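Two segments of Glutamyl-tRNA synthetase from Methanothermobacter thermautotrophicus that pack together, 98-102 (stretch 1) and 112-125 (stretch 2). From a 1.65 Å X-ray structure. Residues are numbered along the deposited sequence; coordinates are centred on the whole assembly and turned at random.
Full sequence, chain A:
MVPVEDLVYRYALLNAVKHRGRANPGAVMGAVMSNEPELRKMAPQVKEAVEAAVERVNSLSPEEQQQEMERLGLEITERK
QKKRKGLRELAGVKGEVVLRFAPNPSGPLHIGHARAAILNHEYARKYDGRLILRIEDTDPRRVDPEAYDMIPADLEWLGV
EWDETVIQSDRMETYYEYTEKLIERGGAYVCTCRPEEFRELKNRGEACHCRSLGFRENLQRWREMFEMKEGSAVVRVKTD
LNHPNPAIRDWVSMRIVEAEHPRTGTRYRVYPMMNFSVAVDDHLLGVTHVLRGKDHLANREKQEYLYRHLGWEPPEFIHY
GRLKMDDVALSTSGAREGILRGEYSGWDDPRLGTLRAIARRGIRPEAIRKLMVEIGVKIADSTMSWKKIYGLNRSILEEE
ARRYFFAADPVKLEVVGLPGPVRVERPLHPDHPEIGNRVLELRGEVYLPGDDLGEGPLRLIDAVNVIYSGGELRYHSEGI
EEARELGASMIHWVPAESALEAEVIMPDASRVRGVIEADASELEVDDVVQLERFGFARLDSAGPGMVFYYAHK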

ATOM      1  N   VAL A  98     -11.818  18.459  11.494  1.00 17.86           N
ATOM      2  CA  VAL A  98     -10.364  18.274  11.339  1.00 17.02           C
ATOM      3  C   VAL A  98     -10.017  16.809  11.565  1.00 14.66           C
ATOM      4  O   VAL A  98     -10.301  16.259  12.639  1.00 16.69           O
ATOM      5  CB  VAL A  98      -9.589  19.135  12.350  1.00 14.23           C
ATOM      6  CG1 VAL A  98      -8.064  18.984  12.134  1.00 19.08           C
ATOM      7  CG2 VAL A  98     -10.019  20.589  12.250  1.00 18.79           C
ATOM      8  N   LEU A  99      -9.418  16.188  10.555  1.00 14.61           N
ATOM      9  CA  LEU A  99      -9.065  14.777  10.597  1.00 14.92           C
ATOM     10  C   LEU A  99      -7.563  14.650  10.431  1.00 15.82           C
ATOM     11  O   LEU A  99      -6.895  15.616  10.062  1.00 14.75           O
ATOM     12  CB  LEU A  99      -9.791  14.040   9.477  1.00 19.33           C
ATOM     13  CG  LEU A  99     -11.316  14.192   9.531  1.00 21.49           C
ATOM     14  CD1 LEU A  99     -11.844  14.719   8.199  1.00 22.22           C
ATOM     15  CD2 LEU A  99     -11.964  12.870   9.890  1.00 23.61           C
ATOM     16  N   ARG A 100      -7.015  13.479  10.720  1.00 15.26           N
ATOM     17  CA  ARG A 100      -5.589  13.286  10.485  1.00 14.82           C
ATOM     18  C   ARG A 100      -5.313  11.913   9.899  1.00 17.37           C
ATOM     19  O   ARG A 100      -6.130  10.979  10.020  1.00 17.59           O
ATOM     20  CB  ARG A 100      -4.774  13.512  11.773  1.00 15.29           C
ATOM     21  CG  ARG A 100      -4.642  12.278  12.693  1.00 24.16           C
ATOM     22  CD  ARG A 100      -5.945  11.800  13.285  1.00 22.60           C
ATOM     23  NE  ARG A 100      -5.741  11.313  14.659  1.00 19.29           N
ATOM     24  CZ  ARG A 100      -5.576  10.035  14.991  1.00 18.98           C
ATOM     25  NH1 ARG A 100      -5.593   9.074  14.067  1.00 22.06           N
ATOM     26  NH2 ARG A 100      -5.389   9.713  16.268  1.00 17.19           N
ATOM     27  N   PHE A 101      -4.177  11.804   9.211  1.00 11.09           N
ATOM     28  CA  PHE A 101      -3.669  10.520   8.736  1.00  9.86           C
ATOM     29  C   PHE A 101      -2.306  10.434   9.395  1.00 16.61           C
ATOM     30  O   PHE A 101      -1.495  11.346   9.234  1.00 14.66           O
ATOM     31  CB  PHE A 101      -3.515  10.500   7.209  1.00 15.31           C
ATOM     32  CG  PHE A 101      -2.756   9.304   6.698  1.00 17.53           C
ATOM     33  CD1 PHE A 101      -3.182   8.017   6.998  1.00 16.60           C
ATOM     34  CD2 PHE A 101      -1.613   9.464   5.938  1.00 15.08           C
ATOM     35  CE1 PHE A 101      -2.473   6.905   6.542  1.00 17.67           C
ATOM     36  CE2 PHE A 101      -0.891   8.373   5.480  1.00 14.70           C
ATOM     37  CZ  PHE A 101      -1.316   7.088   5.787  1.00 17.91           C
ATOM     38  N   ALA A 102      -2.064   9.375  10.159  1.00 15.22           N
ATOM     39  CA  ALA A 102      -0.904   9.365  11.069  1.00 14.81           C
ATOM     40  C   ALA A 102      -0.069   8.094  10.962  1.00 18.71           C
ATOM     41  O   ALA A 102      -0.103   7.243  11.863  1.00 19.17           O
ATOM     42  CB  ALA A 102      -1.370   9.571  12.516  1.00 16.62           C
ATOM     43  N   GLY A 112      -3.107  -1.192   3.402  1.00 31.32           N
ATOM     44  CA  GLY A 112      -3.733  -0.851   4.666  1.00 35.70           C
ATOM     45  C   GLY A 112      -3.677   0.641   4.946  1.00 32.13           C
ATOM     46  O   GLY A 112      -4.668   1.251   5.342  1.00 30.00           O
ATOM     47  N   HIS A 113      -2.517   1.249   4.721  1.00 22.81           N
ATOM     48  CA  HIS A 113      -2.404   2.693   4.890  1.00 21.16           C
ATOM     49  C   HIS A 113      -3.362   3.401   3.968  1.00 23.09           C
ATOM     50  O   HIS A 113      -3.998   4.366   4.344  1.00 20.06           O
ATOM     51  CB  HIS A 113      -1.007   3.191   4.537  1.00 25.18           C
ATOM     52  CG  HIS A 113       0.051   2.788   5.505  1.00 22.90           C
ATOM     53  ND1 HIS A 113       1.047   1.891   5.189  1.00 28.51           N
ATOM     54  CD2 HIS A 113       0.293   3.189   6.778  1.00 26.68           C
ATOM     55  CE1 HIS A 113       1.849   1.742   6.229  1.00 47.75           C
ATOM     56  NE2 HIS A 113       1.417   2.522   7.204  1.00 28.54           N
ATOM     57  N   ALA A 114      -3.439   2.936   2.726  1.00 21.88           N
ATOM     58  CA  ALA A 114      -4.246   3.628   1.739  1.00 23.29           C
ATOM     59  C   ALA A 114      -5.685   3.820   2.204  1.00 22.90           C
ATOM     60  O   ALA A 114      -6.280   4.869   1.965  1.00 25.21           O
ATOM     61  CB  ALA A 114      -4.195   2.894   0.386  1.00 27.54           C
ATOM     62  N   ARG A 115      -6.249   2.811   2.867  1.00 18.76           N
ATOM     63  CA  ARG A 115      -7.604   2.918   3.390  1.00 21.38           C
ATOM     64  C   ARG A 115      -7.798   4.093   4.367  1.00 20.88           C
ATOM     65  O   ARG A 115      -8.718   4.893   4.196  1.00 22.47           O
ATOM     66  CB  ARG A 115      -8.020   1.604   4.051  1.00 33.09           C
ATOM     67  CG  ARG A 115      -9.480   1.562   4.397  1.00 32.11           C
ATOM     68  CD  ARG A 115      -9.905   0.197   4.904  1.00 38.60           C
ATOM     69  NE  ARG A 115     -11.303   0.222   5.319  1.00 48.83           N
ATOM     70  CZ  ARG A 115     -11.860  -0.674   6.124  1.00 45.72           C
ATOM     71  NH1 ARG A 115     -11.133  -1.670   6.604  1.00 41.39           N
ATOM     72  NH2 ARG A 115     -13.142  -0.568   6.450  1.00 43.45           N
ATOM     73  N   ALA A 116      -6.948   4.192   5.388  1.00 22.10           N
ATOM     74  CA  ALA A 116      -7.039   5.310   6.337  1.00 20.10           C
ATOM     75  C   ALA A 116      -6.855   6.647   5.632  1.00 16.70           C
ATOM     76  O   ALA A 116      -7.544   7.626   5.921  1.00 18.32           O
ATOM     77  CB  ALA A 116      -6.006   5.160   7.451  1.00 19.22           C
ATOM     78  N   ALA A 117      -5.909   6.689   4.705  1.00 21.11           N
ATOM     79  CA  ALA A 117      -5.614   7.936   4.001  1.00 16.24           C
ATOM     80  C   ALA A 117      -6.799   8.375   3.154  1.00 16.76           C
ATOM     81  O   ALA A 117      -7.226   9.530   3.198  1.00 20.44           O
ATOM     82  CB  ALA A 117      -4.383   7.766   3.134  1.00 16.12           C
ATOM     83  N   ILE A 118      -7.338   7.432   2.391  1.00 18.87           N
ATOM     84  CA  ILE A 118      -8.474   7.724   1.521  1.00 19.82           C
ATOM     85  C   ILE A 118      -9.715   8.134   2.318  1.00 14.87           C
ATOM     86  O   ILE A 118     -10.355   9.133   2.007  1.00 19.52           O
ATOM     87  CB  ILE A 118      -8.783   6.524   0.611  1.00 20.32           C
ATOM     88  CG1 ILE A 118      -7.670   6.360  -0.429  1.00 24.12           C
ATOM     89  CG2 ILE A 118     -10.135   6.712  -0.086  1.00 21.12           C
ATOM     90  CD1 ILE A 118      -7.553   4.977  -0.973  1.00 29.74           C
ATOM     91  N   LEU A 119     -10.049   7.374   3.356  1.00 20.15           N
ATOM     92  CA  LEU A 119     -11.254   7.672   4.116  1.00 18.85           C
ATOM     93  C   LEU A 119     -11.161   9.045   4.776  1.00 18.52           C
ATOM     94  O   LEU A 119     -12.094   9.842   4.721  1.00 20.50           O
ATOM     95  CB  LEU A 119     -11.534   6.577   5.154  1.00 19.61           C
ATOM     96  CG  LEU A 119     -11.912   5.236   4.532  1.00 25.12           C
ATOM     97  CD1 LEU A 119     -12.002   4.147   5.592  1.00 33.47           C
ATOM     98  CD2 LEU A 119     -13.221   5.375   3.769  1.00 31.17           C
ATOM     99  N   ASN A 120     -10.021   9.335   5.388  1.00 17.98           N
ATOM    100  CA  ASN A 120      -9.863  10.621   6.039  1.00 17.30           C
ATOM    101  C   ASN A 120      -9.880  11.765   5.048  1.00 17.26           C
ATOM    102  O   ASN A 120     -10.457  12.827   5.308  1.00 20.57           O
ATOM    103  CB  ASN A 120      -8.596  10.634   6.888  1.00 18.54           C
ATOM    104  CG  ASN A 120      -8.799   9.946   8.207  1.00 19.74           C
ATOM    105  OD1 ASN A 120      -9.398  10.510   9.122  1.00 20.63           O
ATOM    106  ND2 ASN A 120      -8.325   8.715   8.316  1.00 20.74           N
ATOM    107  N   HIS A 121      -9.264  11.540   3.896  1.00 16.28           N
ATOM    108  CA  HIS A 121      -9.295  12.533   2.832  1.00 16.92           C
ATOM    109  C   HIS A 121     -10.723  12.740   2.309  1.00 19.41           C
ATOM    110  O   HIS A 121     -11.175  13.870   2.165  1.00 20.50           O
ATOM    111  CB  HIS A 121      -8.345  12.135   1.715  1.00 19.00           C
ATOM    112  CG  HIS A 121      -8.452  12.995   0.497  1.00 19.82           C
ATOM    113  ND1 HIS A 121      -8.228  14.354   0.522  1.00 22.92           N
ATOM    114  CD2 HIS A 121      -8.758  12.685  -0.785  1.00 18.71           C
ATOM    115  CE1 HIS A 121      -8.390  14.847  -0.695  1.00 20.15           C
ATOM    116  NE2 HIS A 121      -8.714  13.853  -1.506  1.00 28.25           N
ATOM    117  N   GLU A 122     -11.439  11.644   2.063  1.00 20.53           N
ATOM    118  CA  GLU A 122     -12.836  11.736   1.629  1.00 25.19           C
ATOM    119  C   GLU A 122     -13.754  12.460   2.622  1.00 24.85           C
ATOM    120  O   GLU A 122     -14.637  13.208   2.212  1.00 21.93           O
ATOM    121  CB  GLU A 122     -13.409  10.349   1.299  1.00 18.41           C
ATOM    122  CG  GLU A 122     -12.773   9.657   0.095  1.00 24.04           C
ATOM    123  CD  GLU A 122     -13.154  10.295  -1.237  1.00 34.94           C
ATOM    124  OE1 GLU A 122     -14.210  10.957  -1.325  1.00 33.66           O
ATOM    125  OE2 GLU A 122     -12.386  10.130  -2.206  1.00 35.20           O
ATOM    126  N   TYR A 123     -13.564  12.244   3.923  1.00 18.78           N
ATOM    127  CA  TYR A 123     -14.370  12.970   4.900  1.00 19.04           C
ATOM    128  C   TYR A 123     -14.003  14.444   4.970  1.00 19.05           C
ATOM    129  O   TYR A 123     -14.866  15.291   5.173  1.00 22.52           O
ATOM    130  CB  TYR A 123     -14.307  12.328   6.286  1.00 19.40           C
ATOM    131  CG  TYR A 123     -15.312  11.219   6.450  1.00 31.70           C
ATOM    132  CD1 TYR A 123     -14.915   9.892   6.472  1.00 33.26           C
ATOM    133  CD2 TYR A 123     -16.670  11.503   6.550  1.00 31.04           C
ATOM    134  CE1 TYR A 123     -15.843   8.870   6.606  1.00 42.28           C
ATOM    135  CE2 TYR A 123     -17.601  10.492   6.683  1.00 40.58           C
ATOM    136  CZ  TYR A 123     -17.183   9.182   6.714  1.00 41.17           C
ATOM    137  OH  TYR A 123     -18.113   8.179   6.849  1.00 45.12           O
ATOM    138  N   ALA A 124     -12.722  14.758   4.803  1.00 20.08           N
ATOM    139  CA  ALA A 124     -12.306  16.156   4.791  1.00 21.77           C
ATOM    140  C   ALA A 124     -12.934  16.878   3.595  1.00 20.76           C
ATOM    141  O   ALA A 124     -13.362  18.028   3.718  1.00 23.32           O
ATOM    142  CB  ALA A 124     -10.767  16.270   4.774  1.00 20.98           C
ATOM    143  N   ARG A 125     -13.005  16.196   2.454  1.00 21.54           N
ATOM    144  CA  ARG A 125     -13.656  16.767   1.274  1.00 21.36           C
ATOM    145  C   ARG A 125     -15.147  16.951   1.529  1.00 22.38           C
ATOM    146  O   ARG A 125     -15.691  18.041   1.350  1.00 28.19           O
ATOM    147  CB  ARG A 125     -13.461  15.874   0.051  1.00 25.68           C
ATOM    148  CG  ARG A 125     -12.096  15.993  -0.597  1.00 38.43           C
ATOM    149  CD  ARG A 125     -12.194  15.757  -2.102  1.00 60.85           C
ATOM    150  NE  ARG A 125     -12.910  14.523  -2.411  1.00 54.72           N
ATOM    151  CZ  ARG A 125     -12.567  13.681  -3.380  1.00 49.97           C
ATOM    152  NH1 ARG A 125     -13.279  12.580  -3.581  1.00 59.28           N
ATOM    153  NH2 ARG A 125     -11.513  13.935  -4.144  1.00 49.66           N
TER
HETATM  154  O   HOH W   1      -8.855  11.167  11.644  1.00 20.93           O

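The strand 98-101 runs nearly antiparallel to the helix 112-125, at 162° between their directions, and the axes come within 8.1 Å. No direct hydrogen bond joins the two; the contacts are mostly apolar, and one water bridges R100 and N120.

The CA-to-CB bond of V98 points away from the helix, and V98 takes no part. L99 points toward the helix and lies opposite N120, their CA atoms 6.2 Å apart. CD1 of L99 rests on the backbone, 3.5 Å from the N of A124, and also meets two side chains, with CD1 3.9 Å from the CB of Y123 and 3.9 Å from the CB of A124. Y123 contributes through its CB, since the end of its side chain leads away. L99 also covers N120, with CD2 of L99 3.6 Å from OD1 of N120.

The CA-to-CB bond of R100 points away, and its backbone faces the helix. The O of R100 lies 3.4 Å from OD1 of N120, but both are acceptors, so nothing bonds there directly. A water bridges the two residues: it accepts from the N of R100 at 3.1 Å and donates to OD1 of N120 at 2.7 Å. The amide of N120 is steadied from within the helix, where ND2 of N120 donates to the O of A116 at 2.7 Å.

F101 leaves its CA sideways, yet its ring reaches the helix and has the largest covered area, 98 Å². The ring packs on two alanines, and the CA atoms of F101 and A117 are 5.7 Å apart. The CB of A117 stands 3.9 Å from the centroid of the F101 ring, 7° off the normal, a CH-pi contact over the face. The CB of A116 meets the ring edge, 4.0 Å from CD1 of F101. Further along, CE1 of F101 comes 3.7 Å from the O of H113. A102 makes no contact.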